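Local coordinates for protein ribonucleoside-diphosphate reductase subunit beta (Clostridium botulinum, PDB 6ZJK) that forms the R2 (beta) subunit of a ribonucleotide reductase, holding the iron site thought to supply the radical for making deoxyribonucleotides, at residues 48-59 with 123-131; 173-181 with 196-207. All coordinates share one frame; numbering follows the deposited sequence.

Interaction 1 of 2, residues 48-59 with 123-131; sequences LREWNRIKYSWA and AAEVSSLLN
Over one face of the Trp51 indole lies Glu125 CB, 4.1 Å from CZ3, while the Arg49 guanidinium has Ala124 CB over one face and, at its edge, Asn131 ND2, a neighbour rather than a bonding partner. The Tyr56 ring takes Ala123 CB at its edge, in plane, 3.8 Å from CE2, and the CG of its chain neighbour Lys55 over one face. Trp51, Arg49 and Tyr56 belong to a loop, with a type I turn at Glu50-Arg53, that wraps around the N-terminal end of helix 124-151 in the all-helical R2 fold; Ala123 is the N-cap. At the middle of the wrap, the Glu125 carboxylate reaches out of the helix and takes two successive backbone N-H groups. Glu125 CG stands between its backbone N and carbonyl carbon (chi1 66°), and the chain bends at chi2, which turns the carboxylate back over Ile54. Oxygen OE1 is bonded to Thr37, so both oxygens of this buried acid have partners and its rotation is probably fixed. Beyond it, Trp58 and Ala59 lean on Val126 and Leu129, with Trp58 CZ3 4.1 Å from Leu129 CD1. Arg49 forms salt bridges to Glu138 and Glu112 of the second subunit, and its NH1 also bonds Asn47 O; the same Glu138 is hydrogen-bonded to Ser128 and Asn131. Tyr56 N gives the straighter of the two bonds to Glu125 OE2, 3.2 Å long at 172° and along the anti lone pair, whereas Lys55 N reaches the same OE2 at 3.0 Å from above the carboxylate plane.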
loop_
_atom_site.group_PDB
_atom_site.type_symbol
_atom_site.label_atom_id
_atom_site.label_comp_id
_atom_site.label_asym_id
_atom_site.label_seq_id
_atom_site.Cartn_x
_atom_site.Cartn_y
_atom_site.Cartn_z
ATOM N N LEU A 48 -15.866 -3.638 -2.746
ATOM C CA LEU A 48 -15.646 -2.942 -3.974
ATOM C C LEU A 48 -15.381 -1.480 -3.732
ATOM O O LEU A 48 -15.948 -0.899 -2.882
ATOM C CB LEU A 48 -16.823 -3.109 -4.914
ATOM C CG LEU A 48 -17.126 -4.499 -5.459
ATOM C CD1 LEU A 48 -18.533 -4.521 -5.983
ATOM C CD2 LEU A 48 -16.184 -4.867 -6.587
ATOM N N ARG A 49 -14.549 -0.886 -4.540
ATOM C CA ARG A 49 -14.208 0.485 -4.396
ATOM C C ARG A 49 -15.134 1.334 -5.232
ATOM O O ARG A 49 -15.031 1.401 -6.421
ATOM C CB ARG A 49 -12.763 0.715 -4.817
ATOM C CG ARG A 49 -11.685 0.578 -3.765
ATOM C CD ARG A 49 -11.651 -0.744 -3.072
ATOM N NE ARG A 49 -10.569 -0.840 -2.127
ATOM C CZ ARG A 49 -10.452 -1.794 -1.237
ATOM N NH1 ARG A 49 -11.327 -2.732 -1.177
ATOM N NH2 ARG A 49 -9.467 -1.812 -0.395
ATOM N N GLU A 50 -16.067 1.964 -4.564
ATOM C CA GLU A 50 -17.032 2.820 -5.196
ATOM C C GLU A 50 -17.007 4.145 -4.479
ATOM O O GLU A 50 -17.757 4.407 -3.617
ATOM C CB GLU A 50 -18.406 2.160 -5.175
ATOM C CG GLU A 50 -18.415 0.826 -5.858
ATOM C CD GLU A 50 -19.674 0.024 -5.781
ATOM O OE1 GLU A 50 -20.532 0.222 -4.948
ATOM O OE2 GLU A 50 -19.753 -0.863 -6.573
ATOM N N TRP A 51 -16.188 5.052 -4.928
ATOM C CA TRP A 51 -16.034 6.316 -4.267
ATOM C C TRP A 51 -17.228 7.274 -4.195
ATOM O O TRP A 51 -17.173 8.235 -3.491
ATOM C CB TRP A 51 -14.807 7.048 -4.784
ATOM C CG TRP A 51 -13.546 6.505 -4.243
ATOM C CD1 TRP A 51 -12.794 5.555 -4.787
ATOM C CD2 TRP A 51 -12.912 6.864 -3.030
ATOM N NE1 TRP A 51 -11.736 5.287 -4.019
ATOM C CE2 TRP A 51 -11.776 6.082 -2.921
ATOM C CE3 TRP A 51 -13.197 7.767 -2.027
ATOM C CZ2 TRP A 51 -10.941 6.156 -1.850
ATOM C CZ3 TRP A 51 -12.355 7.847 -0.977
ATOM C CH2 TRP A 51 -11.234 7.052 -0.896
ATOM N N ASN A 52 -18.281 7.040 -4.950
ATOM C CA ASN A 52 -19.408 7.903 -4.919
ATOM C C ASN A 52 -20.526 7.335 -4.120
ATOM O O ASN A 52 -21.569 7.819 -4.177
ATOM C CB ASN A 52 -19.838 8.271 -6.310
ATOM C CG ASN A 52 -18.853 9.158 -7.000
ATOM O OD1 ASN A 52 -18.009 8.706 -7.711
ATOM N ND2 ASN A 52 -18.999 10.423 -6.829
ATOM N N ARG A 53 -20.266 6.299 -3.380
ATOM C CA ARG A 53 -21.205 5.694 -2.508
ATOM C C ARG A 53 -20.537 5.419 -1.186
ATOM O O ARG A 53 -20.501 4.331 -0.764
ATOM C CB ARG A 53 -21.751 4.396 -3.082
ATOM C CG ARG A 53 -22.530 4.581 -4.361
ATOM C CD ARG A 53 -23.624 3.558 -4.586
ATOM N NE ARG A 53 -23.170 2.269 -5.059
ATOM C CZ ARG A 53 -23.866 1.467 -5.859
ATOM N NH1 ARG A 53 -25.053 1.822 -6.283
ATOM N NH2 ARG A 53 -23.383 0.319 -6.224
ATOM N N ILE A 54 -20.021 6.416 -0.513
ATOM C CA ILE A 54 -19.352 6.183 0.760
ATOM C C ILE A 54 -20.102 6.742 1.964
ATOM O O ILE A 54 -20.862 7.602 1.821
ATOM C CB ILE A 54 -17.935 6.798 0.755
ATOM C CG1 ILE A 54 -17.992 8.248 0.383
ATOM C CG2 ILE A 54 -17.082 6.140 -0.274
ATOM C CD1 ILE A 54 -16.689 8.944 0.481
ATOM N N LYS A 55 -19.842 6.244 3.149
ATOM C CA LYS A 55 -20.474 6.738 4.363
ATOM C C LYS A 55 -19.649 7.842 5.031
ATOM O O LYS A 55 -20.219 8.823 5.521
ATOM C CB LYS A 55 -20.704 5.581 5.339
ATOM C CG LYS A 55 -21.137 6.000 6.746
ATOM C CD LYS A 55 -21.335 4.770 7.637
ATOM C CE LYS A 55 -21.926 5.106 9.000
ATOM N NZ LYS A 55 -23.397 5.434 8.982
ATOM N N TYR A 56 -18.317 7.714 5.062
ATOM C CA TYR A 56 -17.473 8.676 5.784
ATOM C C TYR A 56 -17.009 9.744 4.802
ATOM O O TYR A 56 -15.994 9.596 4.113
ATOM C CB TYR A 56 -16.308 7.966 6.477
ATOM C CG TYR A 56 -16.810 6.887 7.405
ATOM C CD1 TYR A 56 -17.550 7.217 8.527
ATOM C CD2 TYR A 56 -16.615 5.541 7.116
ATOM C CE1 TYR A 56 -18.050 6.253 9.360
ATOM C CE2 TYR A 56 -17.121 4.561 7.941
ATOM C CZ TYR A 56 -17.844 4.924 9.061
ATOM O OH TYR A 56 -18.358 3.959 9.902
ATOM N N SER A 57 -17.736 10.855 4.809
ATOM C CA SER A 57 -17.476 11.891 3.814
ATOM C C SER A 57 -16.077 12.491 3.975
ATOM O O SER A 57 -15.417 12.826 2.981
ATOM C CB SER A 57 -18.570 12.961 3.936
ATOM O OG SER A 57 -18.843 13.602 2.705
ATOM N N TRP A 58 -15.506 12.503 5.185
ATOM C CA TRP A 58 -14.162 13.040 5.357
ATOM C C TRP A 58 -13.108 12.243 4.596
ATOM O O TRP A 58 -12.022 12.772 4.346
ATOM C CB TRP A 58 -13.810 13.120 6.848
ATOM C CG TRP A 58 -14.099 11.881 7.640
ATOM C CD1 TRP A 58 -15.206 11.639 8.444
ATOM C CD2 TRP A 58 -13.268 10.724 7.741
ATOM N NE1 TRP A 58 -15.099 10.387 9.014
ATOM C CE2 TRP A 58 -13.922 9.808 8.598
ATOM C CE3 TRP A 58 -12.026 10.370 7.194
ATOM C CZ2 TRP A 58 -13.366 8.567 8.915
ATOM C CZ3 TRP A 58 -11.487 9.134 7.503
ATOM C CH2 TRP A 58 -12.141 8.254 8.352
ATOM N N ALA A 59 -13.391 11.010 4.242
ATOM C CA ALA A 59 -12.474 10.186 3.482
ATOM C C ALA A 59 -12.070 10.793 2.155
ATOM O O ALA A 59 -10.958 10.722 1.768
ATOM C CB ALA A 59 -13.050 8.834 3.278
ATOM N N ALA A 123 -15.163 -0.718 5.865
ATOM C CA ALA A 123 -15.448 0.463 5.054
ATOM C C ALA A 123 -14.339 0.610 4.020
ATOM O O ALA A 123 -13.223 1.009 4.371
ATOM C CB ALA A 123 -15.515 1.715 5.925
ATOM N N ALA A 124 -14.648 0.328 2.748
ATOM C CA ALA A 124 -13.613 0.320 1.716
ATOM C C ALA A 124 -12.935 1.676 1.576
ATOM O O ALA A 124 -11.741 1.742 1.269
ATOM C CB ALA A 124 -14.204 -0.097 0.366
ATOM N N GLU A 125 -13.666 2.763 1.799
ATOM C CA GLU A 125 -13.044 4.072 1.645
ATOM C C GLU A 125 -11.997 4.319 2.732
ATOM O O GLU A 125 -11.027 5.047 2.491
ATOM C CB GLU A 125 -14.106 5.184 1.649
ATOM C CG GLU A 125 -14.863 5.376 2.985
ATOM C CD GLU A 125 -16.170 4.589 3.064
ATOM O OE1 GLU A 125 -16.226 3.454 2.540
ATOM O OE2 GLU A 125 -17.147 5.102 3.663
ATOM N N VAL A 126 -12.139 3.687 3.906
ATOM C CA VAL A 126 -11.113 3.760 4.943
ATOM C C VAL A 126 -9.938 2.831 4.628
ATOM O O VAL A 126 -8.782 3.161 4.923
ATOM C CB VAL A 126 -11.717 3.461 6.333
ATOM C CG1 VAL A 126 -10.595 3.467 7.450
ATOM C CG2 VAL A 126 -12.808 4.478 6.673
ATOM N N SER A 127 -10.232 1.626 4.125
ATOM C CA SER A 127 -9.162 0.712 3.703
ATOM C C SER A 127 -8.296 1.303 2.592
ATOM O O SER A 127 -7.082 1.068 2.554
ATOM C CB SER A 127 -9.746 -0.626 3.275
ATOM O OG SER A 127 -10.069 -1.378 4.433
ATOM N N SER A 128 -8.904 2.015 1.647
ATOM C CA SER A 128 -8.097 2.723 0.661
ATOM C C SER A 128 -7.101 3.652 1.335
ATOM O O SER A 128 -5.928 3.697 0.959
ATOM C CB SER A 128 -8.981 3.508 -0.289
ATOM O OG SER A 128 -9.747 2.610 -1.060
ATOM N N LEU A 129 -7.519 4.404 2.324
ATOM C CA LEU A 129 -6.621 5.344 2.962
ATOM C C LEU A 129 -5.518 4.661 3.729
ATOM O O LEU A 129 -4.447 5.100 3.739
ATOM C CB LEU A 129 -7.361 6.358 3.815
ATOM C CG LEU A 129 -8.437 7.281 3.251
ATOM C CD1 LEU A 129 -9.253 7.961 4.310
ATOM C CD2 LEU A 129 -7.958 8.277 2.269
ATOM N N LEU A 130 -5.819 3.576 4.386
ATOM C CA LEU A 130 -4.762 2.863 5.097
ATOM C C LEU A 130 -3.740 2.263 4.137
ATOM O O LEU A 130 -2.551 2.168 4.485
ATOM C CB LEU A 130 -5.354 1.768 5.992
ATOM C CG LEU A 130 -6.188 2.217 7.203
ATOM C CD1 LEU A 130 -6.965 1.036 7.744
ATOM C CD2 LEU A 130 -5.302 2.789 8.299
ATOM N N ASN A 131 -4.179 1.837 2.944
ATOM C CA ASN A 131 -3.246 1.338 1.931
ATOM C C ASN A 131 -2.342 2.457 1.424
ATOM O O ASN A 131 -1.154 2.239 1.173
ATOM C CB ASN A 131 -4.007 0.737 0.741
ATOM C CG ASN A 131 -4.625 -0.610 1.039
ATOM O OD1 ASN A 131 -4.206 -1.319 1.947
ATOM N ND2 ASN A 131 -5.608 -0.994 0.231
#

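Interaction 2 of 2, residues 173-181 with 196-207. With FE (Fe (III) ion), chain G.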
loop_
_atom_site.group_PDB
_atom_site.type_symbol
_atom_site.label_atom_id
_atom_site.label_comp_id
_atom_site.label_asym_id
_atom_site.label_seq_id
_atom_site.Cartn_x
_atom_site.Cartn_y
_atom_site.Cartn_z
ATOM N N ARG A 173 12.821 -1.460 23.841
ATOM C CA ARG A 173 11.812 -0.574 23.323
ATOM C C ARG A 173 11.141 -1.263 22.161
ATOM O O ARG A 173 9.940 -1.454 22.158
ATOM C CB ARG A 173 12.437 0.706 22.847
ATOM C CG ARG A 173 12.505 1.804 23.859
ATOM C CD ARG A 173 12.354 3.176 23.229
ATOM N NE ARG A 173 10.989 3.656 23.272
ATOM C CZ ARG A 173 10.588 4.810 22.803
ATOM N NH1 ARG A 173 9.344 5.128 22.907
ATOM N NH2 ARG A 173 11.386 5.650 22.252
ATOM N N ASN A 174 11.941 -1.728 21.223
ATOM C CA ASN A 174 11.470 -2.436 20.057
ATOM C C ASN A 174 10.579 -3.582 20.410
ATOM O O ASN A 174 9.522 -3.700 19.898
ATOM C CB ASN A 174 12.622 -2.883 19.201
ATOM C CG ASN A 174 13.235 -1.761 18.432
ATOM O OD1 ASN A 174 12.885 -0.642 18.603
ATOM N ND2 ASN A 174 14.156 -2.070 17.594
ATOM N N LYS A 175 10.958 -4.389 21.351
ATOM C CA LYS A 175 10.121 -5.484 21.727
ATOM C C LYS A 175 8.824 -5.040 22.327
ATOM O O LYS A 175 7.820 -5.635 22.112
ATOM C CB LYS A 175 10.847 -6.328 22.717
ATOM C CG LYS A 175 11.791 -7.277 22.064
ATOM C CD LYS A 175 12.986 -7.485 22.938
ATOM C CE LYS A 175 12.739 -8.526 23.989
ATOM N NZ LYS A 175 14.008 -9.140 24.414
ATOM N N PHE A 176 8.863 -4.014 23.133
ATOM C CA PHE A 176 7.665 -3.503 23.728
ATOM C C PHE A 176 6.688 -3.068 22.655
ATOM O O PHE A 176 5.611 -3.526 22.603
ATOM C CB PHE A 176 7.996 -2.309 24.599
ATOM C CG PHE A 176 6.802 -1.625 25.177
ATOM C CD1 PHE A 176 6.095 -2.201 26.187
ATOM C CD2 PHE A 176 6.390 -0.421 24.711
ATOM C CE1 PHE A 176 4.997 -1.592 26.711
ATOM C CE2 PHE A 176 5.292 0.193 25.225
ATOM C CZ PHE A 176 4.606 -0.387 26.235
ATOM N N ILE A 177 7.134 -2.233 21.760
ATOM C CA ILE A 177 6.244 -1.668 20.758
ATOM C C ILE A 177 5.685 -2.756 19.843
ATOM O O ILE A 177 4.489 -2.764 19.532
ATOM C CB ILE A 177 6.981 -0.572 19.969
ATOM C CG1 ILE A 177 7.255 0.630 20.888
ATOM C CG2 ILE A 177 6.180 -0.167 18.751
ATOM C CD1 ILE A 177 8.145 1.722 20.280
ATOM N N ALA A 178 6.532 -3.688 19.397
ATOM C CA ALA A 178 6.062 -4.740 18.496
ATOM C C ALA A 178 5.095 -5.692 19.187
ATOM O O ALA A 178 4.205 -6.245 18.534
ATOM C CB ALA A 178 7.252 -5.525 17.929
ATOM N N GLY A 179 5.251 -5.886 20.496
ATOM C CA GLY A 179 4.411 -6.833 21.217
ATOM C C GLY A 179 2.941 -6.460 21.266
ATOM O O GLY A 179 2.077 -7.340 21.327
ATOM N N ILE A 180 2.628 -5.162 21.262
ATOM C CA ILE A 180 1.226 -4.748 21.287
ATOM C C ILE A 180 0.556 -5.108 19.972
ATOM O O ILE A 180 -0.546 -5.662 19.943
ATOM C CB ILE A 180 1.110 -3.239 21.578
ATOM C CG1 ILE A 180 1.811 -2.892 22.903
ATOM C CG2 ILE A 180 -0.351 -2.810 21.565
ATOM C CD1 ILE A 180 1.807 -1.420 23.223
ATOM N N TYR A 181 1.240 -4.887 18.888
ATOM C CA TYR A 181 0.702 -5.228 17.640
ATOM C C TYR A 181 0.622 -6.725 17.555
ATOM O O TYR A 181 -0.391 -7.245 17.210
ATOM C CB TYR A 181 1.577 -4.692 16.538
ATOM C CG TYR A 181 1.536 -3.220 16.307
ATOM C CD1 TYR A 181 0.542 -2.449 16.816
ATOM C CD2 TYR A 181 2.486 -2.604 15.565
ATOM C CE1 TYR A 181 0.509 -1.116 16.598
ATOM C CE2 TYR A 181 2.449 -1.254 15.338
ATOM C CZ TYR A 181 1.436 -0.527 15.864
ATOM O OH TYR A 181 1.360 0.786 15.645
ATOM N N ALA A 196 -4.506 -1.833 19.779
ATOM C CA ALA A 196 -3.577 -1.653 18.701
ATOM C C ALA A 196 -3.813 -0.361 17.948
ATOM O O ALA A 196 -2.908 0.214 17.437
ATOM C CB ALA A 196 -3.624 -2.800 17.766
ATOM N N ILE A 197 -5.048 0.091 17.901
ATOM C CA ILE A 197 -5.351 1.298 17.210
ATOM C C ILE A 197 -4.789 2.447 17.984
ATOM O O ILE A 197 -4.246 3.327 17.452
ATOM C CB ILE A 197 -6.868 1.486 17.028
ATOM C CG1 ILE A 197 -7.464 0.388 16.168
ATOM C CG2 ILE A 197 -7.171 2.839 16.464
ATOM C CD1 ILE A 197 -7.164 0.466 14.728
ATOM N N MET A 198 -4.906 2.390 19.281
ATOM C CA MET A 198 -4.399 3.431 20.136
ATOM C C MET A 198 -2.870 3.432 20.097
ATOM O O MET A 198 -2.278 4.437 20.096
ATOM C CB MET A 198 -5.018 3.290 21.538
ATOM C CG MET A 198 -4.743 4.357 22.555
ATOM S SD MET A 198 -5.135 6.019 22.230
ATOM C CE MET A 198 -4.144 6.842 23.399
ATOM N N ALA A 199 -2.265 2.268 19.994
ATOM C CA ALA A 199 -0.817 2.151 19.877
ATOM C C ALA A 199 -0.299 2.888 18.662
ATOM O O ALA A 199 0.629 3.630 18.743
ATOM C CB ALA A 199 -0.436 0.729 19.809
ATOM N N ASN A 200 -0.934 2.674 17.527
ATOM C CA ASN A 200 -0.606 3.375 16.339
ATOM C C ASN A 200 -0.639 4.845 16.519
ATOM O O ASN A 200 0.217 5.507 16.086
ATOM C CB ASN A 200 -1.670 3.093 15.322
ATOM C CG ASN A 200 -1.218 2.215 14.238
ATOM O OD1 ASN A 200 -0.529 2.636 13.375
ATOM N ND2 ASN A 200 -1.624 0.985 14.280
ATOM N N TYR A 201 -1.710 5.359 17.110
ATOM C CA TYR A 201 -1.894 6.782 17.339
ATOM C C TYR A 201 -0.753 7.339 18.176
ATOM O O TYR A 201 -0.203 8.327 17.872
ATOM C CB TYR A 201 -3.289 7.057 17.944
ATOM C CG TYR A 201 -3.652 8.488 18.170
ATOM C CD1 TYR A 201 -3.605 9.377 17.175
ATOM C CD2 TYR A 201 -4.061 8.932 19.404
ATOM C CE1 TYR A 201 -3.896 10.676 17.389
ATOM C CE2 TYR A 201 -4.378 10.232 19.615
ATOM C CZ TYR A 201 -4.303 11.092 18.599
ATOM O OH TYR A 201 -4.567 12.362 18.727
ATOM N N ILE A 202 -0.381 6.634 19.210
ATOM C CA ILE A 202 0.726 7.043 20.049
ATOM C C ILE A 202 2.033 7.083 19.266
ATOM O O ILE A 202 2.692 8.054 19.270
ATOM C CB ILE A 202 0.858 6.136 21.252
ATOM C CG1 ILE A 202 -0.260 6.419 22.224
ATOM C CG2 ILE A 202 2.188 6.340 21.914
ATOM C CD1 ILE A 202 -0.514 5.321 23.187
ATOM N N LEU A 203 2.297 6.029 18.526
ATOM C CA LEU A 203 3.497 5.899 17.721
ATOM C C LEU A 203 3.721 7.058 16.818
ATOM O O LEU A 203 4.722 7.633 16.839
ATOM C CB LEU A 203 3.493 4.601 16.962
ATOM C CG LEU A 203 4.620 4.314 15.971
ATOM C CD1 LEU A 203 4.717 2.853 15.694
ATOM C CD2 LEU A 203 4.563 5.083 14.706
ATOM N N GLU A 204 2.715 7.448 16.098
ATOM C CA GLU A 204 2.783 8.539 15.176
ATOM C C GLU A 204 2.730 9.914 15.751
ATOM O O GLU A 204 3.350 10.786 15.264
ATOM C CB GLU A 204 1.627 8.377 14.233
ATOM C CG GLU A 204 1.644 6.993 13.627
ATOM C CD GLU A 204 1.038 6.885 12.263
ATOM O OE1 GLU A 204 -0.143 7.109 12.190
ATOM O OE2 GLU A 204 1.747 6.552 11.307
ATOM N N GLY A 205 1.934 10.105 16.778
ATOM C CA GLY A 205 1.786 11.419 17.366
ATOM C C GLY A 205 2.771 11.741 18.460
ATOM O O GLY A 205 2.833 12.895 18.896
ATOM N N ILE A 206 3.544 10.753 18.924
ATOM C CA ILE A 206 4.489 10.983 20.019
ATOM C C ILE A 206 5.911 10.562 19.633
ATOM O O ILE A 206 6.833 11.385 19.669
ATOM C CB ILE A 206 4.042 10.255 21.293
ATOM C CG1 ILE A 206 2.648 10.753 21.731
ATOM C CG2 ILE A 206 5.070 10.473 22.427
ATOM C CD1 ILE A 206 2.600 12.235 22.084
ATOM N N TYR A 207 6.102 9.290 19.250
ATOM C CA TYR A 207 7.466 8.795 19.031
ATOM C C TYR A 207 8.123 9.514 17.859
ATOM O O TYR A 207 9.262 9.968 17.970
ATOM C CB TYR A 207 7.484 7.275 18.800
ATOM C CG TYR A 207 6.864 6.446 19.916
ATOM C CD1 TYR A 207 6.777 6.936 21.212
ATOM C CD2 TYR A 207 6.344 5.179 19.661
ATOM C CE1 TYR A 207 6.197 6.182 22.229
ATOM C CE2 TYR A 207 5.764 4.418 20.672
ATOM C CZ TYR A 207 5.690 4.927 21.952
ATOM O OH TYR A 207 5.119 4.188 22.969
HETATM FE FE FE G . 3.110 7.365 9.871
HETATM O O HOH W 1 7.481 2.872 24.062
HETATM O O HOH W 2 4.364 8.761 8.802
#
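Bends at chi2 and chi3 (95°) curl the Arg173 chain so that NH1 comes down over one face of the Tyr207 ring, 3.4 Å from CE1. The guanidinium stands nearly upright on that ring, planes 80° apart, in a cation-pi contact with CZ 4.8 Å from the centroid. A water bonded to both Arg173 NH1 and Tyr207 OH ties the pair together, and Glu279 takes Arg173 NH2. Ile177 CD1 touches the same ring at CE2, 3.6 Å away. One turn further along, Tyr181 enters the facing helix as a knob among Ala196, Ala199, Asn200 and Leu203. Its OH lies 3.3 Å from Asn200 ND2 at an angle too poor for a bond; Gln110 instead bonds both, at Tyr181 OH and Asn200 OD1. On the same helix Glu204 OE2 binds one of the two irons at 2.1 Å, with Glu137, Glu238, His241 and a water completing the ligands seen. Helices 168-186 and 190-220 run in broadly opposite directions, 141° between the axes of the two short segments, which approach to 9.7 Å, with helix 90-118 running past from Arg173 to Tyr181, helix 262-287 packing on Arg173 and Tyr207, and helices 225-255 and 296-313 lining helix 190-220.

Both contacts are largely buried, yet the centre of interaction 2 lies about 8 Å from the centre of the chain and that of interaction 1 about 22 Å, at one end of the helical bundle. Interaction 1 joins a loop to a helix start, with a buried acid capturing loop N-H groups; interaction 2 joins two helices through apolar packing, a tyrosine knob and a cation-pi pair bridged by water, with no direct hydrogen bond between segments. They share no segment, but helices 124-151 and 190-220 both supply iron ligands, Glu137 and Glu204, and helix 225-255 packs against each contact. The second subunit meets both, through salt bridges and hydrogen bonds in interaction 1, and mainly packing at 173-181.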